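Side-chain contacts in probable uracil-DNA glycosylase (Acanthamoeba polyphaga mimivirus, PDB 5X55), which belongs to the uracil-DNA glycosylase superfamily and folds around a four-stranded parallel sheet flanked by helices: residues I164-P168 with E169-N173; A277-I280 with D281-D285; Q304-P308 with K309-I313. One frame throughout, in Å; residues are numbered along the deposited sequence.

Interaction 1: residues I164-P168 with E169-N173; sequences IVPYP and ELLFN
The backbone from Tyr-167 to Leu-171 curls through two successive i+3 to i N-H...O=C bonds, Leu-170 N to Tyr-167 O at 2.8 Å and Leu-171 N to Pro-168 O at 3.2 Å. Pro-168 O gains a second donor in a water at 2.9 Å, which in turn accepts from Phe-172 N, so this carbonyl oxygen of buried Pro-168 has two donors. A type I turn from Leu-170 to Asn-173 continues the coil.

Pro-166, which follows a cis peptide bond, presents its ring to both leucines: CB lies 4.2 Å from Leu-170 CB, and CG rests 4.1 Å from Leu-171 CA. With Leu-171 CG anti to its own nitrogen (chi1 177°), CD1 of this leucine turns to the proline while CD2 lies over a face of the Phe-172 ring, near its rim. The extended side chain of Glu-169 ends in a salt bridge to Arg-96 and accepts from Lys-112 N.

This is a worked case of a cis-proline loop that ends in a type I turn and leads from a strand to a helix: 164-165 pairs with 260-261, Phe-172 occupies the N-cap position of 173-177, and Trp-114 of helix 114-117 packs on Pro-168 and Leu-171.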
ATOM      1  N   ILE A 164      -2.251   0.872 -17.809  1.00 20.62           N
ATOM      2  CA  ILE A 164      -1.655   0.807 -16.484  1.00 20.73           C
ATOM      3  C   ILE A 164      -2.600   1.410 -15.456  1.00 21.64           C
ATOM      4  O   ILE A 164      -3.229   2.443 -15.703  1.00 20.28           O
ATOM      5  CB  ILE A 164      -0.309   1.539 -16.503  1.00 23.40           C
ATOM      6  CG1 ILE A 164       0.616   0.874 -17.531  1.00 24.91           C
ATOM      7  CG2 ILE A 164       0.267   1.611 -15.099  1.00 17.36           C
ATOM      8  CD1 ILE A 164       1.992   1.517 -17.636  1.00 26.26           C
ATOM      9  N   VAL A 165      -2.737   0.736 -14.315  1.00 19.21           N
ATOM     10  CA  VAL A 165      -3.497   1.214 -13.163  1.00 17.29           C
ATOM     11  C   VAL A 165      -2.575   1.100 -11.952  1.00 17.89           C
ATOM     12  O   VAL A 165      -1.672   0.246 -11.948  1.00 18.94           O
ATOM     13  CB  VAL A 165      -4.800   0.422 -12.962  1.00 20.73           C
ATOM     14  CG1 VAL A 165      -5.726   0.589 -14.163  1.00 16.48           C
ATOM     15  CG2 VAL A 165      -4.503  -1.078 -12.682  1.00 17.77           C
ATOM     16  N   PRO A 166      -2.702   1.968 -10.937  1.00 18.39           N
ATOM     17  CA  PRO A 166      -3.596   3.132 -10.913  1.00 18.53           C
ATOM     18  C   PRO A 166      -3.114   4.236 -11.857  1.00 19.42           C
ATOM     19  O   PRO A 166      -1.981   4.149 -12.328  1.00 17.59           O
ATOM     20  CB  PRO A 166      -3.523   3.596  -9.456  1.00 16.30           C
ATOM     21  CG  PRO A 166      -2.119   3.232  -9.045  1.00 16.52           C
ATOM     22  CD  PRO A 166      -1.877   1.887  -9.715  1.00 13.31           C
ATOM     23  N   TYR A 167      -3.964   5.239 -12.118  1.00 19.08           N
ATOM     24  CA  TYR A 167      -3.593   6.366 -12.962  1.00 17.55           C
ATOM     25  C   TYR A 167      -2.477   7.172 -12.299  1.00 18.64           C
ATOM     26  O   TYR A 167      -2.289   7.106 -11.079  1.00 15.96           O
ATOM     27  CB  TYR A 167      -4.812   7.241 -13.238  1.00 17.22           C
ATOM     28  CG  TYR A 167      -5.813   6.601 -14.188  1.00 20.98           C
ATOM     29  CD1 TYR A 167      -5.514   5.412 -14.845  1.00 20.13           C
ATOM     30  CD2 TYR A 167      -7.047   7.190 -14.436  1.00 23.35           C
ATOM     31  CE1 TYR A 167      -6.408   4.837 -15.705  1.00 23.56           C
ATOM     32  CE2 TYR A 167      -7.956   6.613 -15.301  1.00 21.84           C
ATOM     33  CZ  TYR A 167      -7.629   5.434 -15.928  1.00 24.20           C
ATOM     34  OH  TYR A 167      -8.519   4.843 -16.783  1.00 29.94           O
ATOM     35  N   PRO A 168      -1.699   7.916 -13.094  1.00 20.63           N
ATOM     36  CA  PRO A 168      -0.445   8.464 -12.561  1.00 20.22           C
ATOM     37  C   PRO A 168      -0.645   9.524 -11.487  1.00 19.73           C
ATOM     38  O   PRO A 168       0.205   9.647 -10.603  1.00 18.37           O
ATOM     39  CB  PRO A 168       0.267   9.021 -13.807  1.00 20.50           C
ATOM     40  CG  PRO A 168      -0.713   9.016 -14.881  1.00 18.36           C
ATOM     41  CD  PRO A 168      -1.812   8.088 -14.555  1.00 21.12           C
ATOM     42  N   GLU A 169      -1.743  10.275 -11.508  1.00 20.69           N
ATOM     43  CA  GLU A 169      -1.959  11.204 -10.412  1.00 23.24           C
ATOM     44  C   GLU A 169      -2.309  10.488  -9.116  1.00 25.38           C
ATOM     45  O   GLU A 169      -2.299  11.124  -8.057  1.00 22.46           O
ATOM     46  CB  GLU A 169      -3.063  12.204 -10.762  1.00 24.96           C
ATOM     47  CG  GLU A 169      -2.787  13.034 -12.024  1.00 30.00           C
ATOM     48  CD  GLU A 169      -3.935  13.989 -12.362  1.00 38.17           C
ATOM     49  OE1 GLU A 169      -3.947  15.124 -11.813  1.00 43.88           O
ATOM     50  OE2 GLU A 169      -4.833  13.601 -13.153  1.00 27.75           O
ATOM     51  N   LEU A 170      -2.603   9.187  -9.170  1.00 21.06           N
ATOM     52  CA  LEU A 170      -2.821   8.389  -7.969  1.00 22.92           C
ATOM     53  C   LEU A 170      -1.664   7.448  -7.651  1.00 19.94           C
ATOM     54  O   LEU A 170      -1.693   6.789  -6.606  1.00 21.15           O
ATOM     55  CB  LEU A 170      -4.104   7.578  -8.106  1.00 18.75           C
ATOM     56  CG  LEU A 170      -5.338   8.405  -8.409  1.00 22.11           C
ATOM     57  CD1 LEU A 170      -6.536   7.479  -8.570  1.00 18.69           C
ATOM     58  CD2 LEU A 170      -5.547   9.386  -7.272  1.00 24.39           C
ATOM     59  N   LEU A 171      -0.654   7.377  -8.519  1.00 17.57           N
ATOM     60  CA  LEU A 171       0.412   6.386  -8.385  1.00 16.85           C
ATOM     61  C   LEU A 171       1.066   6.414  -7.005  1.00 18.13           C
ATOM     62  O   LEU A 171       1.330   5.366  -6.398  1.00 15.88           O
ATOM     63  CB  LEU A 171       1.467   6.632  -9.465  1.00 17.27           C
ATOM     64  CG  LEU A 171       2.667   5.691  -9.378  1.00 19.78           C
ATOM     65  CD1 LEU A 171       2.195   4.268  -9.618  1.00 14.84           C
ATOM     66  CD2 LEU A 171       3.744   6.096 -10.369  1.00 15.13           C
ATOM     67  N   PHE A 172       1.368   7.606  -6.508  1.00 19.24           N
ATOM     68  CA  PHE A 172       2.080   7.764  -5.248  1.00 21.64           C
ATOM     69  C   PHE A 172       1.160   8.335  -4.167  1.00 20.97           C
ATOM     70  O   PHE A 172       1.606   9.081  -3.291  1.00 21.47           O
ATOM     71  CB  PHE A 172       3.310   8.651  -5.443  1.00 19.35           C
ATOM     72  CG  PHE A 172       4.407   8.030  -6.280  1.00 18.07           C
ATOM     73  CD1 PHE A 172       4.822   6.725  -6.064  1.00 20.71           C
ATOM     74  CD2 PHE A 172       5.040   8.775  -7.278  1.00 18.97           C
ATOM     75  CE1 PHE A 172       5.858   6.152  -6.840  1.00 18.93           C
ATOM     76  CE2 PHE A 172       6.065   8.223  -8.057  1.00 20.18           C
ATOM     77  CZ  PHE A 172       6.479   6.898  -7.826  1.00 22.43           C
ATOM     78  N   ASN A 173      -0.123   7.971  -4.237  1.00 18.15           N
ATOM     79  CA  ASN A 173      -1.176   8.571  -3.417  1.00 21.68           C
ATOM     80  C   ASN A 173      -0.834   8.576  -1.930  1.00 21.04           C
ATOM     81  O   ASN A 173      -0.948   9.611  -1.252  1.00 20.90           O
ATOM     82  CB  ASN A 173      -2.479   7.806  -3.651  1.00 20.44           C
ATOM     83  CG  ASN A 173      -3.693   8.692  -3.605  1.00 24.88           C
ATOM     84  OD1 ASN A 173      -3.591   9.919  -3.528  1.00 26.13           O
ATOM     85  ND2 ASN A 173      -4.860   8.076  -3.681  1.00 22.98           N
TER
HETATM   86  O   HOH W   1       1.155  10.162  -7.898  1.00 18.39           O

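Interaction 2: residues A277-I280 with D281-D285; sequences ADLI and DYLTD
Leu-279 and Leu-283 are paired by the i to i+4 spacing of the helix, and their first torsions aim the chain ends at each other: the earlier leucine swings CG opposite its nitrogen (chi1 175°), whereas the later one keeps CG beside the nitrogen (chi1 -66°), and the two CD1 methyls end 4.3 Å apart. One residue further on, Thr-284 CG2 comes 3.4 Å from Ile-280 O and 4.4 Å from Ile-280 CG2. Ile-280 O itself receives Thr-284 N at 3.0 Å.

The carboxylate of Asp-281 lies over the preceding turn, with OD2 3.2 Å from Ala-277 O. Two acceptors cannot bond, but Asp-281 N binds that carbonyl at 2.9 Å and Arg-305 takes up the carboxylate charge. The like-charged pair Asp-278 OD1 and Asp-281 OD2, 4.5 Å apart, is probably eased because Asp-278 has its own cation, Lys-144, and a bond to Tyr-146.

The i to i+4 ladder is that of a regular alpha helix. This one, 273-286, lies on the beta-alpha-beta connection between parallel strands 251-255 and 291-295 of an alpha/beta fold, its leucines facing Phe-252 and Ile-254.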
ATOM      1  N   ALA A 277      12.161  -1.791  -2.232  1.00 18.96           N
ATOM      2  CA  ALA A 277      13.214  -2.097  -1.267  1.00 19.08           C
ATOM      3  C   ALA A 277      13.871  -0.824  -0.757  1.00 19.71           C
ATOM      4  O   ALA A 277      14.094  -0.672   0.450  1.00 18.72           O
ATOM      5  CB  ALA A 277      14.256  -3.027  -1.888  1.00 20.02           C
ATOM      6  N   ASP A 278      14.163   0.122  -1.660  1.00 19.89           N
ATOM      7  CA  ASP A 278      14.730   1.394  -1.222  1.00 19.87           C
ATOM      8  C   ASP A 278      13.737   2.209  -0.392  1.00 19.51           C
ATOM      9  O   ASP A 278      14.149   2.971   0.486  1.00 22.59           O
ATOM     10  CB  ASP A 278      15.204   2.202  -2.431  1.00 26.31           C
ATOM     11  CG  ASP A 278      16.555   1.737  -2.954  1.00 27.49           C
ATOM     12  OD1 ASP A 278      17.307   1.088  -2.196  1.00 33.13           O
ATOM     13  OD2 ASP A 278      16.863   2.024  -4.130  1.00 33.71           O
ATOM     14  N   LEU A 279      12.440   2.068  -0.641  1.00 17.82           N
ATOM     15  CA  LEU A 279      11.461   2.775   0.177  1.00 21.10           C
ATOM     16  C   LEU A 279      11.442   2.227   1.602  1.00 16.85           C
ATOM     17  O   LEU A 279      11.502   2.994   2.581  1.00 16.77           O
ATOM     18  CB  LEU A 279      10.087   2.676  -0.491  1.00 18.02           C
ATOM     19  CG  LEU A 279       8.850   3.241   0.200  1.00 25.43           C
ATOM     20  CD1 LEU A 279       9.095   4.661   0.723  1.00 18.64           C
ATOM     21  CD2 LEU A 279       7.656   3.186  -0.779  1.00 20.62           C
ATOM     22  N   ILE A 280      11.400   0.892   1.736  1.00 17.74           N
ATOM     23  CA  ILE A 280      11.454   0.265   3.060  1.00 18.47           C
ATOM     24  C   ILE A 280      12.734   0.666   3.777  1.00 20.05           C
ATOM     25  O   ILE A 280      12.712   1.085   4.946  1.00 23.95           O
ATOM     26  CB  ILE A 280      11.359  -1.275   2.952  1.00 23.70           C
ATOM     27  CG1 ILE A 280      10.179  -1.749   2.077  1.00 18.31           C
ATOM     28  CG2 ILE A 280      11.348  -1.918   4.337  1.00 16.77           C
ATOM     29  CD1 ILE A 280       8.858  -1.425   2.605  1.00 19.98           C
ATOM     30  N   ASP A 281      13.872   0.540   3.085  1.00 20.00           N
ATOM     31  CA  ASP A 281      15.163   0.829   3.711  1.00 21.65           C
ATOM     32  C   ASP A 281      15.258   2.289   4.116  1.00 25.37           C
ATOM     33  O   ASP A 281      15.795   2.610   5.181  1.00 24.17           O
ATOM     34  CB  ASP A 281      16.313   0.465   2.763  1.00 19.08           C
ATOM     35  CG  ASP A 281      16.379  -1.033   2.480  1.00 27.32           C
ATOM     36  OD1 ASP A 281      15.767  -1.815   3.252  1.00 24.79           O
ATOM     37  OD2 ASP A 281      17.018  -1.432   1.478  1.00 32.07           O
ATOM     38  N   TYR A 282      14.749   3.189   3.274  1.00 21.90           N
ATOM     39  CA  TYR A 282      14.744   4.601   3.627  1.00 22.99           C
ATOM     40  C   TYR A 282      13.982   4.832   4.926  1.00 23.95           C
ATOM     41  O   TYR A 282      14.442   5.569   5.813  1.00 23.84           O
ATOM     42  CB  TYR A 282      14.132   5.418   2.488  1.00 22.23           C
ATOM     43  CG  TYR A 282      14.066   6.890   2.797  1.00 30.65           C
ATOM     44  CD1 TYR A 282      15.161   7.722   2.555  1.00 31.74           C
ATOM     45  CD2 TYR A 282      12.925   7.451   3.349  1.00 25.81           C
ATOM     46  CE1 TYR A 282      15.107   9.078   2.846  1.00 31.75           C
ATOM     47  CE2 TYR A 282      12.864   8.805   3.648  1.00 25.32           C
ATOM     48  CZ  TYR A 282      13.954   9.609   3.398  1.00 29.84           C
ATOM     49  OH  TYR A 282      13.895  10.957   3.685  1.00 36.74           O
ATOM     50  N   LEU A 283      12.805   4.208   5.058  1.00 23.92           N
ATOM     51  CA  LEU A 283      12.001   4.452   6.256  1.00 25.96           C
ATOM     52  C   LEU A 283      12.684   3.889   7.501  1.00 26.60           C
ATOM     53  O   LEU A 283      12.798   4.579   8.521  1.00 26.83           O
ATOM     54  CB  LEU A 283      10.592   3.865   6.091  1.00 16.92           C
ATOM     55  CG  LEU A 283       9.694   4.501   5.026  1.00 15.86           C
ATOM     56  CD1 LEU A 283       8.406   3.708   4.902  1.00 21.40           C
ATOM     57  CD2 LEU A 283       9.388   5.943   5.362  1.00 21.61           C
ATOM     58  N   THR A 284      13.169   2.642   7.429  1.00 24.11           N
ATOM     59  CA  THR A 284      13.795   2.035   8.600  1.00 28.57           C
ATOM     60  C   THR A 284      15.160   2.639   8.924  1.00 30.61           C
ATOM     61  O   THR A 284      15.610   2.546  10.071  1.00 35.42           O
ATOM     62  CB  THR A 284      13.948   0.526   8.406  1.00 29.59           C
ATOM     63  OG1 THR A 284      14.814   0.275   7.287  1.00 34.22           O
ATOM     64  CG2 THR A 284      12.583  -0.108   8.153  1.00 25.32           C
ATOM     65  N   ASP A 285      15.833   3.250   7.958  1.00 24.74           N
ATOM     66  CA  ASP A 285      17.096   3.894   8.275  1.00 25.65           C
ATOM     67  C   ASP A 285      16.890   5.278   8.871  1.00 37.58           C
ATOM     68  O   ASP A 285      17.701   5.719   9.694  1.00 41.28           O
ATOM     69  CB  ASP A 285      17.981   4.007   7.032  1.00 32.44           C
ATOM     70  CG  ASP A 285      18.367   2.644   6.448  1.00 40.56           C
ATOM     71  OD1 ASP A 285      18.070   1.587   7.077  1.00 37.53           O
ATOM     72  OD2 ASP A 285      18.966   2.637   5.341  1.00 41.98           O
TER

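Interaction 3: residues Q304-P308 with K309-I313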
ATOM      1  N   GLN A 304      11.004  -8.638   6.588  1.00 17.52           N
ATOM      2  CA  GLN A 304      12.301  -9.098   7.070  1.00 21.34           C
ATOM      3  C   GLN A 304      13.465  -8.284   6.528  1.00 20.82           C
ATOM      4  O   GLN A 304      14.617  -8.615   6.817  1.00 17.46           O
ATOM      5  CB  GLN A 304      12.463 -10.573   6.738  1.00 19.05           C
ATOM      6  CG  GLN A 304      11.503 -11.374   7.584  1.00 22.47           C
ATOM      7  CD  GLN A 304      11.575 -12.831   7.320  1.00 28.37           C
ATOM      8  OE1 GLN A 304      12.563 -13.490   7.680  1.00 27.80           O
ATOM      9  NE2 GLN A 304      10.538 -13.364   6.669  1.00 22.59           N
ATOM     10  N   ARG A 305      13.207  -7.223   5.758  1.00 22.78           N
ATOM     11  CA  ARG A 305      14.245  -6.224   5.566  1.00 18.25           C
ATOM     12  C   ARG A 305      14.417  -5.351   6.791  1.00 21.14           C
ATOM     13  O   ARG A 305      15.411  -4.617   6.874  1.00 23.40           O
ATOM     14  CB  ARG A 305      13.937  -5.319   4.373  1.00 21.34           C
ATOM     15  CG  ARG A 305      13.771  -6.021   3.034  1.00 21.27           C
ATOM     16  CD  ARG A 305      13.549  -4.983   1.959  1.00 22.14           C
ATOM     17  NE  ARG A 305      14.760  -4.200   1.701  1.00 25.44           N
ATOM     18  CZ  ARG A 305      15.694  -4.562   0.824  1.00 24.01           C
ATOM     19  NH1 ARG A 305      15.558  -5.696   0.131  1.00 16.60           N
ATOM     20  NH2 ARG A 305      16.763  -3.802   0.643  1.00 24.31           N
ATOM     21  N   VAL A 306      13.479  -5.420   7.731  1.00 21.90           N
ATOM     22  CA  VAL A 306      13.337  -4.446   8.808  1.00 25.48           C
ATOM     23  C   VAL A 306      13.937  -5.041  10.075  1.00 27.36           C
ATOM     24  O   VAL A 306      13.720  -6.219  10.382  1.00 26.35           O
ATOM     25  CB  VAL A 306      11.848  -4.072   9.018  1.00 24.18           C
ATOM     26  CG1 VAL A 306      11.679  -3.148  10.202  1.00 23.56           C
ATOM     27  CG2 VAL A 306      11.234  -3.442   7.745  1.00 20.56           C
ATOM     28  N   ASP A 307      14.695  -4.236  10.800  1.00 30.31           N
ATOM     29  CA  ASP A 307      15.269  -4.629  12.085  1.00 33.23           C
ATOM     30  C   ASP A 307      14.179  -4.788  13.138  1.00 31.34           C
ATOM     31  O   ASP A 307      13.608  -3.779  13.571  1.00 29.38           O
ATOM     32  CB  ASP A 307      16.276  -3.578  12.540  1.00 33.65           C
ATOM     33  CG  ASP A 307      17.068  -4.009  13.757  1.00 41.54           C
ATOM     34  OD1 ASP A 307      16.711  -5.027  14.401  1.00 41.35           O
ATOM     35  OD2 ASP A 307      18.070  -3.323  14.060  1.00 50.32           O
ATOM     36  N   PRO A 308      13.883  -6.003  13.603  1.00 33.24           N
ATOM     37  CA  PRO A 308      12.755  -6.200  14.525  1.00 32.58           C
ATOM     38  C   PRO A 308      13.011  -5.750  15.955  1.00 32.92           C
ATOM     39  O   PRO A 308      12.099  -5.847  16.781  1.00 38.05           O
ATOM     40  CB  PRO A 308      12.521  -7.720  14.460  1.00 33.22           C
ATOM     41  CG  PRO A 308      13.869  -8.286  14.122  1.00 30.77           C
ATOM     42  CD  PRO A 308      14.543  -7.269  13.234  1.00 29.55           C
ATOM     43  N   LYS A 309      14.204  -5.262  16.291  1.00 38.71           N
ATOM     44  CA  LYS A 309      14.425  -4.660  17.601  1.00 43.04           C
ATOM     45  C   LYS A 309      14.308  -3.148  17.561  1.00 41.41           C
ATOM     46  O   LYS A 309      14.076  -2.511  18.596  1.00 45.46           O
ATOM     47  CB  LYS A 309      15.803  -5.048  18.154  1.00 42.72           C
ATOM     48  CG  LYS A 309      16.044  -6.550  18.227  1.00 45.73           C
ATOM     49  CD  LYS A 309      17.392  -6.893  18.872  1.00 51.37           C
ATOM     50  CE  LYS A 309      18.502  -5.908  18.491  1.00 52.27           C
ATOM     51  NZ  LYS A 309      18.795  -5.862  17.023  1.00 58.34           N
ATOM     52  N   LYS A 310      14.451  -2.580  16.384  1.00 33.03           N
ATOM     53  CA  LYS A 310      14.256  -1.169  16.148  1.00 34.86           C
ATOM     54  C   LYS A 310      12.810  -0.850  15.766  1.00 33.49           C
ATOM     55  O   LYS A 310      12.376   0.306  15.881  1.00 31.96           O
ATOM     56  CB  LYS A 310      15.210  -0.771  15.027  1.00 38.69           C
ATOM     57  CG  LYS A 310      15.778   0.598  15.055  1.00 46.33           C
ATOM     58  CD  LYS A 310      15.803   1.188  13.660  1.00 48.77           C
ATOM     59  CE  LYS A 310      16.822   2.277  13.663  1.00 48.71           C
ATOM     60  NZ  LYS A 310      16.844   2.981  14.991  1.00 55.29           N
ATOM     61  N   HIS A 311      12.072  -1.850  15.290  1.00 29.88           N
ATOM     62  CA  HIS A 311      10.733  -1.661  14.763  1.00 31.88           C
ATOM     63  C   HIS A 311       9.885  -2.861  15.142  1.00 30.55           C
ATOM     64  O   HIS A 311      10.393  -3.968  15.351  1.00 30.36           O
ATOM     65  CB  HIS A 311      10.726  -1.495  13.233  1.00 24.27           C
ATOM     66  CG  HIS A 311      11.481  -0.302  12.747  1.00 26.33           C
ATOM     67  ND1 HIS A 311      10.985   0.980  12.849  1.00 24.54           N
ATOM     68  CD2 HIS A 311      12.695  -0.195  12.152  1.00 25.29           C
ATOM     69  CE1 HIS A 311      11.862   1.829  12.343  1.00 27.98           C
ATOM     70  NE2 HIS A 311      12.905   1.142  11.906  1.00 33.38           N
ATOM     71  N   TYR A 312       8.579  -2.635  15.178  1.00 24.22           N
ATOM     72  CA  TYR A 312       7.611  -3.623  15.635  1.00 27.12           C
ATOM     73  C   TYR A 312       6.909  -4.252  14.429  1.00 25.16           C
ATOM     74  O   TYR A 312       6.275  -3.539  13.644  1.00 20.03           O
ATOM     75  CB  TYR A 312       6.622  -2.937  16.573  1.00 26.75           C
ATOM     76  CG  TYR A 312       5.558  -3.808  17.181  1.00 27.75           C
ATOM     77  CD1 TYR A 312       5.872  -5.020  17.790  1.00 27.16           C
ATOM     78  CD2 TYR A 312       4.233  -3.397  17.173  1.00 27.88           C
ATOM     79  CE1 TYR A 312       4.878  -5.811  18.365  1.00 30.14           C
ATOM     80  CE2 TYR A 312       3.237  -4.174  17.744  1.00 31.99           C
ATOM     81  CZ  TYR A 312       3.559  -5.375  18.338  1.00 30.07           C
ATOM     82  OH  TYR A 312       2.546  -6.123  18.899  1.00 29.22           O
ATOM     83  N   ILE A 313       7.018  -5.581  14.289  1.00 19.81           N
ATOM     84  CA  ILE A 313       6.495  -6.317  13.136  1.00 19.67           C
ATOM     85  C   ILE A 313       5.418  -7.292  13.597  1.00 20.45           C
ATOM     86  O   ILE A 313       5.675  -8.157  14.444  1.00 23.59           O
ATOM     87  CB  ILE A 313       7.597  -7.071  12.378  1.00 21.35           C
ATOM     88  CG1 ILE A 313       8.724  -6.111  11.967  1.00 24.40           C
ATOM     89  CG2 ILE A 313       7.000  -7.749  11.157  1.00 16.50           C
ATOM     90  CD1 ILE A 313       9.966  -6.799  11.439  1.00 25.57           C
TER
HETATM   91  O   HOH W   2      19.704  -3.465  16.492  1.00 48.28           O
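The imidazole of His-311 has Asp-307 O at its edge, near the ring plane, while Val-306 CG1 comes in obliquely beside CG and CD2. That methyl also lies 3.6 Å from His-311 CB, and the two side chains cross at about a right angle. ND1 of the ring is bonded to Leu-290 N, which fixes its rotation. The other flat group, the Asp-307 carboxylate, is met from above: Lys-309 N approaches OD1 at 3.1 Å from 50° out of the plane, in a nearly straight bond (168° at the hydrogen). A side-chain oxygen accepting from the backbone two residues on is the defining bond of an Asx turn.

Asp-307 CG stands opposite its nitrogen (chi1 -171°), a torsion that carries the carboxylate over the turn and lays CG 3.9 Å from Lys-310 CB. Lys-309 bends at its last two torsions and curls back, NZ reaching OD1 at 3.5 Å in a weak salt bridge. A water closes the ring, donating to Asp-307 OD2 at 2.9 Å and accepting from Lys-309 NZ at 2.6 Å. Asp-307 O meanwhile collects two weak bonds, from Lys-310 N and His-311 N. The main chain and the side chain of one aspartate thus hold the same bend.

Beneath the polar rim, Ile-313 CD1 touches both Val-306 CB and Pro-308 CB, each at 4.1 Å, closing the apolar side of the bend.

The segment carries the chain from helix 297-303 into strand 312-316, an outermost strand of the parallel sheet. Tyr-312 bonds there to strand 291-295, Val-306 and Ile-313 pack on Phe-292 of that strand, and helix 273-286 covers Val-306 and His-311 through Thr-284.

Interactions 2 and 3 are direct neighbours, their centres about 11 Å apart: a salt bridge and threonine packing join the helix to the bend before the outer strand. Interaction 1 stands apart, its centre about 21 Å from that of interaction 2 and about 29 Å from that of interaction 3, and on the opposite side of the chain's centre from interaction 3. Chemistry follows place. Interaction 1 is buried and rests on prolines, leucines and a bridging water; interaction 2, largely buried, relies on regular helical bonds, with acids that are paired to basic residues elsewhere in the chain; interaction 3, more exposed, adds a carboxylate-lysine pair and a water above a small apolar base.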